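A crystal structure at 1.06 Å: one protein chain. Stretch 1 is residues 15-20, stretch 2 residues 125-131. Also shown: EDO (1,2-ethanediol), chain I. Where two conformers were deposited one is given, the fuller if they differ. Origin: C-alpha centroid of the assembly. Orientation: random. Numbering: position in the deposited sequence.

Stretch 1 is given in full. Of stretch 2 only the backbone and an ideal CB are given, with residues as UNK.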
# COMPACT_ATOMS: atom_id res chain seq x y z
N LEU A 15 6.42 10.65 16.06
CA LEU A 15 5.47 11.33 15.15
C LEU A 15 6.08 11.46 13.79
O LEU A 15 7.17 12.04 13.64
CB LEU A 15 5.15 12.73 15.71
CG LEU A 15 4.12 13.52 14.91
CD1 LEU A 15 2.73 12.87 14.93
CD2 LEU A 15 4.04 14.95 15.48
N LEU A 16 5.41 10.89 12.79
CA LEU A 16 5.84 10.87 11.42
C LEU A 16 4.84 11.65 10.58
O LEU A 16 3.70 11.20 10.38
CB LEU A 16 5.92 9.41 10.93
CG LEU A 16 6.58 9.19 9.58
CD1 LEU A 16 8.07 9.45 9.67
CD2 LEU A 16 6.33 7.74 9.11
N LEU A 17 5.22 12.86 10.16
CA LEU A 17 4.35 13.77 9.40
C LEU A 17 4.70 13.70 7.92
O LEU A 17 5.82 14.02 7.56
CB LEU A 17 4.49 15.20 9.91
CG LEU A 17 3.99 15.46 11.32
CD1 LEU A 17 4.24 16.93 11.72
CD2 LEU A 17 2.54 15.08 11.47
N ILE A 18 3.74 13.31 7.10
CA ILE A 18 4.00 12.98 5.70
C ILE A 18 3.53 14.06 4.73
O ILE A 18 2.33 14.30 4.57
CB ILE A 18 3.42 11.60 5.38
CG1 ILE A 18 4.12 10.53 6.24
CG2 ILE A 18 3.47 11.34 3.84
CD1 ILE A 18 3.45 9.17 6.11
N ASP A 19 4.50 14.67 4.07
CA ASP A 19 4.30 15.42 2.85
C ASP A 19 3.34 16.62 2.98
O ASP A 19 2.65 16.98 2.03
CB ASP A 19 3.84 14.52 1.69
CG ASP A 19 4.83 13.47 1.30
OD1 ASP A 19 5.95 13.42 1.81
OD2 ASP A 19 4.44 12.60 0.45
N MSE A 20 3.36 17.27 4.13
CA MSE A 20 2.47 18.41 4.41
C MSE A 20 3.09 19.68 3.84
O MSE A 20 3.52 20.56 4.57
CB MSE A 20 2.18 18.50 5.89
CG MSE A 20 1.26 17.38 6.34
SE MSE A 20 -0.56 17.56 5.68
CE MSE A 20 -0.95 18.84 7.19
N UNK A 125 -2.69 7.77 -0.86
CA UNK A 125 -1.51 7.69 -1.69
C UNK A 125 -0.27 7.52 -0.81
O UNK A 125 -0.01 6.40 -0.35
CB UNK A 125 -1.39 8.93 -2.57
N UNK A 126 0.49 8.58 -0.53
CA UNK A 126 1.72 8.41 0.23
C UNK A 126 1.52 7.97 1.66
O UNK A 126 2.37 7.24 2.20
CB UNK A 126 2.51 9.72 0.22
N UNK A 127 0.45 8.42 2.32
CA UNK A 127 0.21 7.95 3.69
C UNK A 127 -0.06 6.43 3.67
O UNK A 127 0.60 5.68 4.37
CB UNK A 127 -0.96 8.70 4.32
N UNK A 128 -0.99 5.98 2.84
CA UNK A 128 -1.30 4.56 2.75
C UNK A 128 -0.06 3.74 2.34
O UNK A 128 0.15 2.67 2.92
CB UNK A 128 -2.44 4.34 1.75
N UNK A 129 0.70 4.21 1.37
CA UNK A 129 1.89 3.43 0.94
C UNK A 129 2.86 3.26 2.10
O UNK A 129 3.42 2.18 2.34
CB UNK A 129 2.60 4.11 -0.23
N UNK A 130 3.06 4.34 2.87
CA UNK A 130 3.96 4.32 4.00
C UNK A 130 3.45 3.43 5.11
O UNK A 130 4.22 2.67 5.71
CB UNK A 130 4.18 5.74 4.53
N UNK A 131 2.17 3.55 5.44
CA UNK A 131 1.60 2.76 6.52
C UNK A 131 1.56 1.28 6.20
O UNK A 131 1.84 0.45 7.05
CB UNK A 131 0.19 3.25 6.84
C1 EDO I . -1.16 14.55 -3.21
O1 EDO I . -0.09 15.08 -4.00
C2 EDO I . -1.86 13.46 -3.97
O2 EDO I . -1.30 12.20 -3.68

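Position 125 has phi/psi of -112/-99, away from ideal helical values, and its ideal CB has nothing of stretch 1 within 5.5 Å. What lies on its side is the 1,2-ethanediol, whose hydroxyls could pair with a polar side chain of moderate length; stretch 1 sets no limit. The residue is Asn125, chi1 t, and its ND2 donates a hydrogen bond of 3.1 Å to O2 of the diol, nearly straight at 167°. The diol probably comes from the crystallisation liquor.

At position 126 the backbone is helical (-67/-34) and CA-to-CB points toward stretch 1. The ideal CB lies 3.5 Å from Asp19 OD2 and 4.1 Å from Ile18 CG2, so a carboxylate and a methyl group meet over the same site. With so little room on that side, a small residue suits: alanine, or serine or cysteine if a polar end is wanted near the carboxylate. The residue is Ser126, chi1 m. Its CB packs 4.1 Å from Ile18 CG2, and its OG stands 3.5 Å from Asp19 OD2, a distance that leaves a hydrogen bond undecided.

Position 127 is the point of closest register, its CA 6.6 Å from Ile18 CA, yet CA-to-CB points sideways and the ideal CB is 4.8 Å from Ile18 CD1. An apolar side chain, such as valine, isoleucine or leucine, could cover the flank of that isoleucine. Val127, chi1 t, does so modestly: its CG2 comes within 4.3 Å of Ile18 CG2, while its CA lies 4.2 Å from Ile18 CD1.

Position 128 points away, and stretch 1 selects nothing there; many helix-compatible residues would fit, and the deposited one is Glu128. Position 129 is likewise beyond reach, its ideal CB having no stretch 1 atom within 5.5 Å. It is Ala129, whose N donates to Asn125 O at 2.9 Å.

Position 130, one helical turn beyond 126, again points toward the strand. Its ideal CB is 3.8 Å from Ile18 CD1 and 5.4 Å from Leu16 CD2, an apolar setting that would suit alanine, valine or threonine, the last if its hydroxyl can turn back to the helix. Thr130, chi1 m, meets both demands: CG2 touches Ile18 CD1 at 3.8 Å and Leu16 CD2 at 4.1 Å, while OG1 donates to Ser126 O at 2.8 Å.

Position 131 points sideways with no stretch 1 atom within 5.5 Å of its ideal CB, leaving the choice wide. Val131, chi1 t, makes no contact with the strand.

Stretch 2 125-131: NSVEATV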
# COMPACT_ATOMS: atom_id res chain seq x y z
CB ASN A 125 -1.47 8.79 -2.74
CG ASN A 125 -0.45 8.49 -3.82
OD1 ASN A 125 -0.00 7.34 -3.96
ND2 ASN A 125 -0.14 9.46 -4.61
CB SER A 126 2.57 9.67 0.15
OG SER A 126 3.11 9.84 -1.15
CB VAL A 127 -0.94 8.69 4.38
CG1 VAL A 127 -1.27 8.08 5.69
CG2 VAL A 127 -0.58 10.19 4.56
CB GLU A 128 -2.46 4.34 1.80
CG GLU A 128 -2.82 2.88 1.63
CD GLU A 128 -4.22 2.62 1.14
OE1 GLU A 128 -4.99 3.57 0.89
OE2 GLU A 128 -4.49 1.41 1.01
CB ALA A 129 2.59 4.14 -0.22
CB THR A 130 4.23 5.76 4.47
OG1 THR A 130 4.84 6.53 3.43
CG2 THR A 130 5.14 5.79 5.66
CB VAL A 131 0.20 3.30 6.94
CG1 VAL A 131 -0.45 2.39 7.95
CG2 VAL A 131 0.33 4.71 7.49
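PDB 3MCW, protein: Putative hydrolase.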